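Local coordinates for uncharacterized protein (Treponema denticola ATCC 35404, PDB 6R9N) that senses Fe(II) and oxygen for bacterial chemotaxis by stabilizing an iron-peroxy species at a di-iron centre, at the interface of chains A and B. Numbering follows the deposited sequence. Chains: chain A/B, Uncharacterized protein.

Contact 1: the interface of chains A and B. Residues chain A 81-82, 106, 148, 150; chain B 81-82, 148, 150, 199.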
loop_
_atom_site.group_PDB
_atom_site.type_symbol
_atom_site.label_atom_id
_atom_site.label_comp_id
_atom_site.label_asym_id
_atom_site.label_seq_id
_atom_site.Cartn_x
_atom_site.Cartn_y
_atom_site.Cartn_z
ATOM N N GLN A 81 3.152 3.723 2.079
ATOM C CA GLN A 81 3.842 3.205 0.897
ATOM C C GLN A 81 3.104 3.435 -0.414
ATOM O O GLN A 81 3.675 3.163 -1.477
ATOM C CB GLN A 81 4.093 1.692 1.060
ATOM C CG GLN A 81 2.901 0.785 0.635
ATOM C CD GLN A 81 1.808 0.694 1.698
ATOM O OE1 GLN A 81 1.800 1.470 2.672
ATOM N NE2 GLN A 81 0.870 -0.258 1.516
ATOM N N ASP A 82 1.870 3.939 -0.378
ATOM C CA ASP A 82 1.021 3.937 -1.562
ATOM C C ASP A 82 1.579 4.814 -2.685
ATOM O O ASP A 82 2.277 5.800 -2.435
ATOM C CB ASP A 82 -0.379 4.423 -1.202
ATOM C CG ASP A 82 -1.200 3.355 -0.579
ATOM O OD1 ASP A 82 -0.667 2.237 -0.382
ATOM O OD2 ASP A 82 -2.378 3.622 -0.293
ATOM N N TRP A 106 8.475 -0.269 5.444
ATOM C CA TRP A 106 8.577 -0.063 4.002
ATOM C C TRP A 106 9.979 0.262 3.510
ATOM O O TRP A 106 10.225 0.173 2.301
ATOM C CB TRP A 106 7.630 1.075 3.566
ATOM C CG TRP A 106 6.227 0.868 4.052
ATOM C CD1 TRP A 106 5.491 1.702 4.856
ATOM C CD2 TRP A 106 5.404 -0.270 3.800
ATOM N NE1 TRP A 106 4.253 1.148 5.108
ATOM C CE2 TRP A 106 4.176 -0.061 4.469
ATOM C CE3 TRP A 106 5.582 -1.455 3.071
ATOM C CZ2 TRP A 106 3.136 -0.993 4.426
ATOM C CZ3 TRP A 106 4.555 -2.373 3.042
ATOM C CH2 TRP A 106 3.349 -2.142 3.720
ATOM N N HIS A 148 -5.174 2.867 6.264
ATOM C CA HIS A 148 -5.295 1.423 6.024
ATOM C C HIS A 148 -3.984 0.649 6.127
ATOM O O HIS A 148 -3.980 -0.555 6.415
ATOM C CB HIS A 148 -5.844 1.190 4.617
ATOM C CG HIS A 148 -5.020 1.838 3.543
ATOM N ND1 HIS A 148 -4.006 1.183 2.875
ATOM C CD2 HIS A 148 -5.041 3.096 3.047
ATOM C CE1 HIS A 148 -3.461 2.000 1.995
ATOM N NE2 HIS A 148 -4.066 3.172 2.084
ATOM N N PRO A 150 -0.470 -1.112 7.065
ATOM C CA PRO A 150 0.060 -1.634 8.337
ATOM C C PRO A 150 1.186 -0.795 8.918
ATOM O O PRO A 150 1.448 -0.898 10.123
ATOM C CB PRO A 150 0.558 -3.045 7.980
ATOM C CG PRO A 150 0.759 -3.032 6.496
ATOM C CD PRO A 150 -0.247 -2.044 5.940
ATOM N N GLN B 81 -1.671 -2.704 -4.377
ATOM C CA GLN B 81 -1.243 -1.405 -4.888
ATOM C C GLN B 81 0.238 -1.119 -4.680
ATOM O O GLN B 81 0.748 -0.158 -5.263
ATOM C CB GLN B 81 -2.061 -0.290 -4.220
ATOM C CG GLN B 81 -1.547 0.094 -2.815
ATOM C CD GLN B 81 -1.976 -0.884 -1.722
ATOM O OE1 GLN B 81 -2.467 -2.012 -1.986
ATOM N NE2 GLN B 81 -1.816 -0.451 -0.480
ATOM N N ASP B 82 0.948 -1.946 -3.914
ATOM C CA ASP B 82 2.278 -1.566 -3.452
ATOM C C ASP B 82 3.249 -1.422 -4.619
ATOM O O ASP B 82 3.121 -2.115 -5.631
ATOM C CB ASP B 82 2.830 -2.603 -2.476
ATOM C CG ASP B 82 2.187 -2.533 -1.133
ATOM O OD1 ASP B 82 1.325 -1.656 -0.907
ATOM O OD2 ASP B 82 2.534 -3.374 -0.299
ATOM N N HIS B 148 -1.760 -7.680 3.495
ATOM C CA HIS B 148 -2.064 -6.553 4.385
ATOM C C HIS B 148 -3.012 -5.531 3.765
ATOM O O HIS B 148 -3.712 -4.796 4.469
ATOM C CB HIS B 148 -0.771 -5.825 4.741
ATOM C CG HIS B 148 -0.030 -5.344 3.530
ATOM N ND1 HIS B 148 -0.305 -4.141 2.914
ATOM C CD2 HIS B 148 0.916 -5.947 2.773
ATOM C CE1 HIS B 148 0.473 -4.005 1.855
ATOM N NE2 HIS B 148 1.213 -5.096 1.736
ATOM N N PRO B 150 -5.954 -3.364 2.118
ATOM C CA PRO B 150 -7.422 -3.459 2.214
ATOM C C PRO B 150 -8.064 -3.968 0.940
ATOM O O PRO B 150 -9.199 -4.455 0.990
ATOM C CB PRO B 150 -7.858 -2.012 2.503
ATOM C CG PRO B 150 -6.692 -1.152 2.084
ATOM C CD PRO B 150 -5.469 -1.998 2.374
ATOM N N TYR B 199 2.414 -7.549 9.588
ATOM C CA TYR B 199 1.740 -6.965 8.431
ATOM C C TYR B 199 0.310 -7.469 8.225
ATOM O O TYR B 199 -0.522 -6.724 7.694
ATOM C CB TYR B 199 2.536 -7.246 7.145
ATOM C CG TYR B 199 3.857 -6.510 6.972
ATOM C CD1 TYR B 199 4.945 -6.792 7.788
ATOM C CD2 TYR B 199 4.028 -5.557 5.954
ATOM C CE1 TYR B 199 6.155 -6.156 7.618
ATOM C CE2 TYR B 199 5.248 -4.902 5.780
ATOM C CZ TYR B 199 6.311 -5.221 6.620
ATOM O OH TYR B 199 7.536 -4.603 6.491
HETATM O O HOH W 1 -4.874 -3.305 6.725
#
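A:Pro150 lays its ring against B:His148, with CG 3.6 Å from the histidine CB and CD beside ND1. A rigid proline suits this place, for its compact apolar ring packs against the CB and ND1 side of the imidazole without polar demand. B:His148 has CG wedged between its backbone N and carbonyl carbon (chi1 57°), and one face of its ring takes the tip of A:Trp106, whose CH2 lies 3.9 Å from CE1. B:Tyr199 turns its CE2 edge to the face of the same indole, on the side opposite A:Gln81 CB, with the planes 85° apart. B:Asp82 supplies the polar grip: its OD1 accepts a hydrogen bond of 2.8 Å from NE2 of A:Gln81, on the syn side but 28° out of the carboxylate plane. Glutamine is long enough, bent at its second torsion, to bring its amide N-H to the other subunit's aspartate. The twin bond runs from B:Gln81 NE2 to A:Asp82 OD1, 2.9 Å. A water lies 2.9 Å from both A:His148 O and B:His148 O. A:Asp82, A:His148 and their B copies bind iron, so the contact ties both first shells to the interface and, if the pair is the biological dimer, may couple them, which the structure alone does not show.

Contact 2: the interface of chains A and B. Residues chain A 32-33, 84, 172, 195, 199, 225; chain B 105, 108-109.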
loop_
_atom_site.group_PDB
_atom_site.type_symbol
_atom_site.label_atom_id
_atom_site.label_comp_id
_atom_site.label_asym_id
_atom_site.label_seq_id
_atom_site.Cartn_x
_atom_site.Cartn_y
_atom_site.Cartn_z
ATOM N N ALA A 32 -8.523 9.930 -11.566
ATOM C CA ALA A 32 -7.978 9.592 -10.260
ATOM C C ALA A 32 -8.479 10.534 -9.171
ATOM O O ALA A 32 -8.828 11.688 -9.428
ATOM C CB ALA A 32 -6.448 9.626 -10.300
ATOM N N VAL A 33 -8.507 10.013 -7.939
ATOM C CA VAL A 33 -8.743 10.840 -6.758
ATOM C C VAL A 33 -7.646 11.895 -6.665
ATOM O O VAL A 33 -6.480 11.591 -6.932
ATOM C CB VAL A 33 -8.783 9.927 -5.518
ATOM C CG1 VAL A 33 -9.352 10.676 -4.307
ATOM C CG2 VAL A 33 -9.587 8.656 -5.825
ATOM N N ASP A 84 0.008 7.013 -4.582
ATOM C CA ASP A 84 -0.391 8.419 -4.491
ATOM C C ASP A 84 0.416 9.199 -3.447
ATOM O O ASP A 84 0.326 10.429 -3.415
ATOM C CB ASP A 84 -1.900 8.526 -4.208
ATOM C CG ASP A 84 -2.309 7.863 -2.900
ATOM O OD1 ASP A 84 -1.769 6.791 -2.594
ATOM O OD2 ASP A 84 -3.163 8.404 -2.165
ATOM N N VAL A 172 -12.794 11.139 -1.097
ATOM C CA VAL A 172 -12.372 10.539 -2.355
ATOM C C VAL A 172 -13.207 11.007 -3.549
ATOM O O VAL A 172 -12.729 10.927 -4.695
ATOM C CB VAL A 172 -12.391 9.000 -2.228
ATOM C CG1 VAL A 172 -12.540 8.291 -3.570
ATOM C CG2 VAL A 172 -11.135 8.534 -1.499
ATOM N N PHE A 195 -15.217 5.393 1.803
ATOM C CA PHE A 195 -13.780 5.166 1.926
ATOM C C PHE A 195 -13.409 4.670 3.323
ATOM O O PHE A 195 -12.647 3.704 3.466
ATOM C CB PHE A 195 -13.021 6.445 1.579
ATOM C CG PHE A 195 -11.533 6.299 1.641
ATOM C CD1 PHE A 195 -10.835 5.752 0.574
ATOM C CD2 PHE A 195 -10.829 6.717 2.764
ATOM C CE1 PHE A 195 -9.454 5.631 0.616
ATOM C CE2 PHE A 195 -9.452 6.567 2.832
ATOM C CZ PHE A 195 -8.762 6.031 1.756
ATOM N N TYR A 199 -11.873 0.990 3.791
ATOM C CA TYR A 199 -10.409 0.970 3.856
ATOM C C TYR A 199 -9.839 0.952 5.277
ATOM O O TYR A 199 -8.727 0.459 5.473
ATOM C CB TYR A 199 -9.812 2.179 3.118
ATOM C CG TYR A 199 -9.980 2.222 1.611
ATOM C CD1 TYR A 199 -11.235 2.385 1.025
ATOM C CD2 TYR A 199 -8.868 2.155 0.770
ATOM C CE1 TYR A 199 -11.380 2.455 -0.366
ATOM C CE2 TYR A 199 -8.995 2.227 -0.612
ATOM C CZ TYR A 199 -10.254 2.379 -1.172
ATOM O OH TYR A 199 -10.375 2.463 -2.541
ATOM N N HIS A 225 -6.264 13.574 1.113
ATOM C CA HIS A 225 -7.275 13.803 0.079
ATOM C C HIS A 225 -8.421 14.625 0.654
ATOM O O HIS A 225 -8.955 14.286 1.713
ATOM C CB HIS A 225 -7.866 12.492 -0.476
ATOM C CG HIS A 225 -6.852 11.429 -0.771
ATOM N ND1 HIS A 225 -6.207 11.335 -1.986
ATOM C CD2 HIS A 225 -6.400 10.393 -0.022
ATOM C CE1 HIS A 225 -5.391 10.298 -1.969
ATOM N NE2 HIS A 225 -5.480 9.718 -0.785
ATOM N N LEU B 105 -10.593 -1.085 -5.402
ATOM C CA LEU B 105 -10.141 -0.090 -4.425
ATOM C C LEU B 105 -9.011 0.775 -4.965
ATOM O O LEU B 105 -8.817 1.899 -4.497
ATOM C CB LEU B 105 -9.684 -0.772 -3.134
ATOM C CG LEU B 105 -10.713 -0.952 -2.015
ATOM C CD1 LEU B 105 -11.757 -1.976 -2.417
ATOM C CD2 LEU B 105 -10.027 -1.392 -0.724
ATOM N N ARG B 108 -8.511 3.913 -9.142
ATOM C CA ARG B 108 -8.427 5.374 -9.169
ATOM C C ARG B 108 -7.212 5.928 -8.429
ATOM O O ARG B 108 -7.170 7.139 -8.159
ATOM C CB ARG B 108 -9.670 5.997 -8.527
ATOM C CG ARG B 108 -10.986 5.450 -8.997
ATOM C CD ARG B 108 -11.261 5.944 -10.364
ATOM N NE ARG B 108 -12.528 5.460 -10.895
ATOM C CZ ARG B 108 -12.937 5.735 -12.124
ATOM N NH1 ARG B 108 -12.175 6.504 -12.898
ATOM N NH2 ARG B 108 -14.096 5.263 -12.578
ATOM N N PHE B 109 -6.226 5.098 -8.095
ATOM C CA PHE B 109 -5.071 5.565 -7.343
ATOM C C PHE B 109 -3.741 5.199 -7.994
ATOM O O PHE B 109 -2.699 5.380 -7.362
ATOM C CB PHE B 109 -5.100 5.006 -5.912
ATOM C CG PHE B 109 -6.251 5.504 -5.066
ATOM C CD1 PHE B 109 -6.152 6.689 -4.360
ATOM C CD2 PHE B 109 -7.410 4.753 -4.934
ATOM C CE1 PHE B 109 -7.208 7.134 -3.561
ATOM C CE2 PHE B 109 -8.450 5.181 -4.139
ATOM C CZ PHE B 109 -8.351 6.380 -3.447
#
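B:Phe109 pushes its ring into chain A beside A:Val33, and it buries more surface than any other residue of this patch. From CB, with CG anti to the carbonyl carbon (chi1 -65°), the ring passes between groups of very different character. CD1 comes within 4.1 Å of A:Asp84 OD2, a carboxylate oxygen, the two side chains running alongside each other. CE1 meets A:Val33 CG2 at 3.6 Å and lies 4.0 Å from CE1 of A:His225, which sits at the ring edge, in plane. On the other rim CE2 faces the hydroxyl of A:Tyr199. The tip, CZ, meets A:Val33 CG2 at 3.5 Å and A:Val172 CG2 a little farther off. The CG2 methyl of A:Val33 rests over one face of the ring, displaced toward its rim, so a branched aliphatic residue serves as a compact lid on a flat aromatic one. A backbone bond supports the approach: A:Val33 N donates to B:Arg108 O over 3.2 Å. A:Tyr199 OH reaches a lone pair of B:Leu105 O at 2.6 Å, while CD2 of B:Leu105 covers the centre of the tyrosine ring and A:Phe195 CE1 covers its opposite face. Tyrosine suits this sandwich, offering apolar faces and a donor at its tip. Because A:Asp84 and A:His225 bind iron, B:Phe109 forms part of the surroundings of the neighbour's di-iron site and probably shields it.

Contact 3: the interface of chains A and B. Residues chain A 143, 145-146, 204-205, 208-209; chain B 248, 251, 254-255.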
loop_
_atom_site.group_PDB
_atom_site.type_symbol
_atom_site.label_atom_id
_atom_site.label_comp_id
_atom_site.label_asym_id
_atom_site.label_seq_id
_atom_site.Cartn_x
_atom_site.Cartn_y
_atom_site.Cartn_z
ATOM N N PRO A 143 1.404 7.307 15.239
ATOM C CA PRO A 143 1.060 5.958 14.776
ATOM C C PRO A 143 -0.357 5.909 14.225
ATOM O O PRO A 143 -1.318 6.280 14.901
ATOM C CB PRO A 143 1.197 5.104 16.045
ATOM C CG PRO A 143 2.063 5.899 16.962
ATOM C CD PRO A 143 1.770 7.331 16.667
ATOM N N HIS A 145 -1.466 2.975 12.196
ATOM C CA HIS A 145 -1.297 1.720 11.493
ATOM C C HIS A 145 -2.644 1.067 11.195
ATOM O O HIS A 145 -3.623 1.228 11.931
ATOM C CB HIS A 145 -0.395 0.792 12.315
ATOM C CG HIS A 145 0.914 1.415 12.682
ATOM N ND1 HIS A 145 1.827 1.840 11.736
ATOM C CD2 HIS A 145 1.458 1.705 13.889
ATOM C CE1 HIS A 145 2.881 2.355 12.347
ATOM N NE2 HIS A 145 2.680 2.289 13.654
ATOM N N PHE A 146 -2.693 0.349 10.078
ATOM C CA PHE A 146 -3.891 -0.383 9.663
ATOM C C PHE A 146 -5.076 0.537 9.385
ATOM O O PHE A 146 -6.240 0.104 9.452
ATOM C CB PHE A 146 -4.270 -1.454 10.693
ATOM C CG PHE A 146 -3.257 -2.533 10.800
ATOM C CD1 PHE A 146 -3.128 -3.470 9.792
ATOM C CD2 PHE A 146 -2.389 -2.582 11.873
ATOM C CE1 PHE A 146 -2.164 -4.462 9.871
ATOM C CE2 PHE A 146 -1.420 -3.588 11.958
ATOM C CZ PHE A 146 -1.315 -4.517 10.963
ATOM N N LYS A 204 -11.938 -1.401 16.210
ATOM C CA LYS A 204 -10.943 -1.537 17.268
ATOM C C LYS A 204 -9.739 -0.632 17.023
ATOM O O LYS A 204 -9.272 0.055 17.941
ATOM C CB LYS A 204 -10.516 -3.004 17.390
ATOM C CG LYS A 204 -9.310 -3.227 18.275
ATOM C CD LYS A 204 -8.984 -4.724 18.427
ATOM C CE LYS A 204 -7.852 -4.932 19.438
ATOM N NZ LYS A 204 -7.359 -6.357 19.450
ATOM N N ILE A 205 -9.204 -0.627 15.796
ATOM C CA ILE A 205 -8.040 0.218 15.530
ATOM C C ILE A 205 -8.466 1.677 15.435
ATOM O O ILE A 205 -7.791 2.578 15.955
ATOM C CB ILE A 205 -7.286 -0.247 14.268
ATOM C CG1 ILE A 205 -5.937 0.452 14.189
ATOM C CG2 ILE A 205 -8.084 0.027 13.000
ATOM C CD1 ILE A 205 -5.038 0.178 15.416
ATOM N N LYS A 208 -9.087 3.380 18.993
ATOM C CA LYS A 208 -7.834 3.635 19.702
ATOM C C LYS A 208 -7.102 4.840 19.112
ATOM O O LYS A 208 -6.531 5.656 19.848
ATOM C CB LYS A 208 -6.935 2.398 19.653
ATOM C CG LYS A 208 -5.653 2.533 20.487
ATOM N N TRP A 209 -7.087 4.955 17.781
ATOM C CA TRP A 209 -6.484 6.118 17.135
ATOM C C TRP A 209 -7.152 7.405 17.597
ATOM O O TRP A 209 -6.476 8.361 17.982
ATOM C CB TRP A 209 -6.585 5.983 15.615
ATOM C CG TRP A 209 -5.788 7.026 14.842
ATOM C CD1 TRP A 209 -4.459 6.963 14.508
ATOM C CD2 TRP A 209 -6.277 8.253 14.301
ATOM N NE1 TRP A 209 -4.096 8.073 13.794
ATOM C CE2 TRP A 209 -5.190 8.890 13.659
ATOM C CE3 TRP A 209 -7.523 8.891 14.313
ATOM C CZ2 TRP A 209 -5.317 10.117 13.028
ATOM C CZ3 TRP A 209 -7.644 10.104 13.675
ATOM C CH2 TRP A 209 -6.550 10.707 13.041
ATOM N N THR B 248 -3.424 -6.065 14.700
ATOM C CA THR B 248 -4.048 -5.372 15.827
ATOM C C THR B 248 -4.252 -6.275 17.035
ATOM O O THR B 248 -4.600 -5.762 18.106
ATOM C CB THR B 248 -5.406 -4.755 15.449
ATOM O OG1 THR B 248 -6.325 -5.784 15.074
ATOM C CG2 THR B 248 -5.259 -3.747 14.316
ATOM N N ILE B 251 -2.127 -4.714 19.744
ATOM C CA ILE B 251 -2.352 -3.294 19.543
ATOM C C ILE B 251 -1.508 -2.434 20.481
ATOM O O ILE B 251 -1.199 -1.283 20.147
ATOM C CB ILE B 251 -3.848 -2.986 19.698
ATOM C CG1 ILE B 251 -4.153 -1.584 19.162
ATOM C CG2 ILE B 251 -4.266 -3.164 21.152
ATOM C CD1 ILE B 251 -5.637 -1.308 18.980
ATOM N N LEU B 254 1.355 -0.956 18.799
ATOM C CA LEU B 254 1.106 -0.015 17.705
ATOM C C LEU B 254 0.904 1.422 18.171
ATOM O O LEU B 254 0.743 2.310 17.331
ATOM C CB LEU B 254 -0.122 -0.454 16.894
ATOM C CG LEU B 254 -0.169 -1.888 16.344
ATOM C CD1 LEU B 254 -1.493 -2.138 15.625
ATOM C CD2 LEU B 254 1.001 -2.192 15.399
ATOM N N PHE B 255 0.909 1.670 19.478
ATOM C CA PHE B 255 0.803 3.012 20.027
ATOM C C PHE B 255 1.756 3.141 21.211
ATOM O O PHE B 255 2.348 4.208 21.414
ATOM C CB PHE B 255 -0.638 3.319 20.467
ATOM C CG PHE B 255 -1.643 3.302 19.337
ATOM C CD1 PHE B 255 -1.939 4.467 18.627
ATOM C CD2 PHE B 255 -2.303 2.131 18.994
ATOM C CE1 PHE B 255 -2.868 4.458 17.585
ATOM C CE2 PHE B 255 -3.235 2.112 17.957
ATOM C CZ PHE B 255 -3.515 3.284 17.248
HETATM O O HOH W 2 -1.267 2.841 14.957
HETATM O O HOH W 3 -7.227 -7.571 16.937
#
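The side-chain amine nitrogen NZ of A:Lys204 is gripped by a carbonyl and a water. It donates to B:Thr248 O at 3.1 Å, from above the carbonyl plane (50° out of it), and lies 2.8 Å from a water that also contacts B:Thr248 OG1. A lysine extended beyond CG, with CG anti to the backbone N (chi1 169°), has the reach to bond a backbone carbonyl in the first turn of the neighbour's 3-10 helix 247-254. Threonine serves both needs: its hydroxyl meets the water, while its methyl CG2 turns to A:Ile205 CB and A:Phe146 CD2. Apolar side chains fill the middle. A:Ile205 CD1 touches B:Ile251 CD1 at 3.9 Å and B:Phe255 CE2 at 3.7 Å, and the side chain of B:Leu254 crosses that of A:Phe146 at about a right angle, CD1 touching CD2 and CE2. The C-terminal B:Phe255 inserts its ring beside helix 203-215 of chain A, where a broad flat group can cover several residues at once. One face receives CG of A:Lys208, whose modelled side chain is incomplete, and the opposite face carries a second water, offset toward the rim. This water links the subunits through backbone atoms, at 2.8 Å from A:His145 N and 3.2 Å from B:Leu254 O.

Contact 1 lies about 14 Å from contact 2 and about 15 Å from contact 3, while contacts 2 and 3 are about 22 Å apart, all measured between the centres of their C-alpha atoms. B:Tyr199 serves contact 1 and A:Tyr199 contact 2, each ending helix 185-199; contacts 1 and 3 share the segment 145-150 of chain A. Contacts 1 and 2 each include iron ligands, whereas contact 3 packs the C-terminal end of chain B against helix 203-215 of chain A. Every contact has its twin, and contact 1 already contains some of its own. All are patches of one two-fold interface, probably that of a dimer.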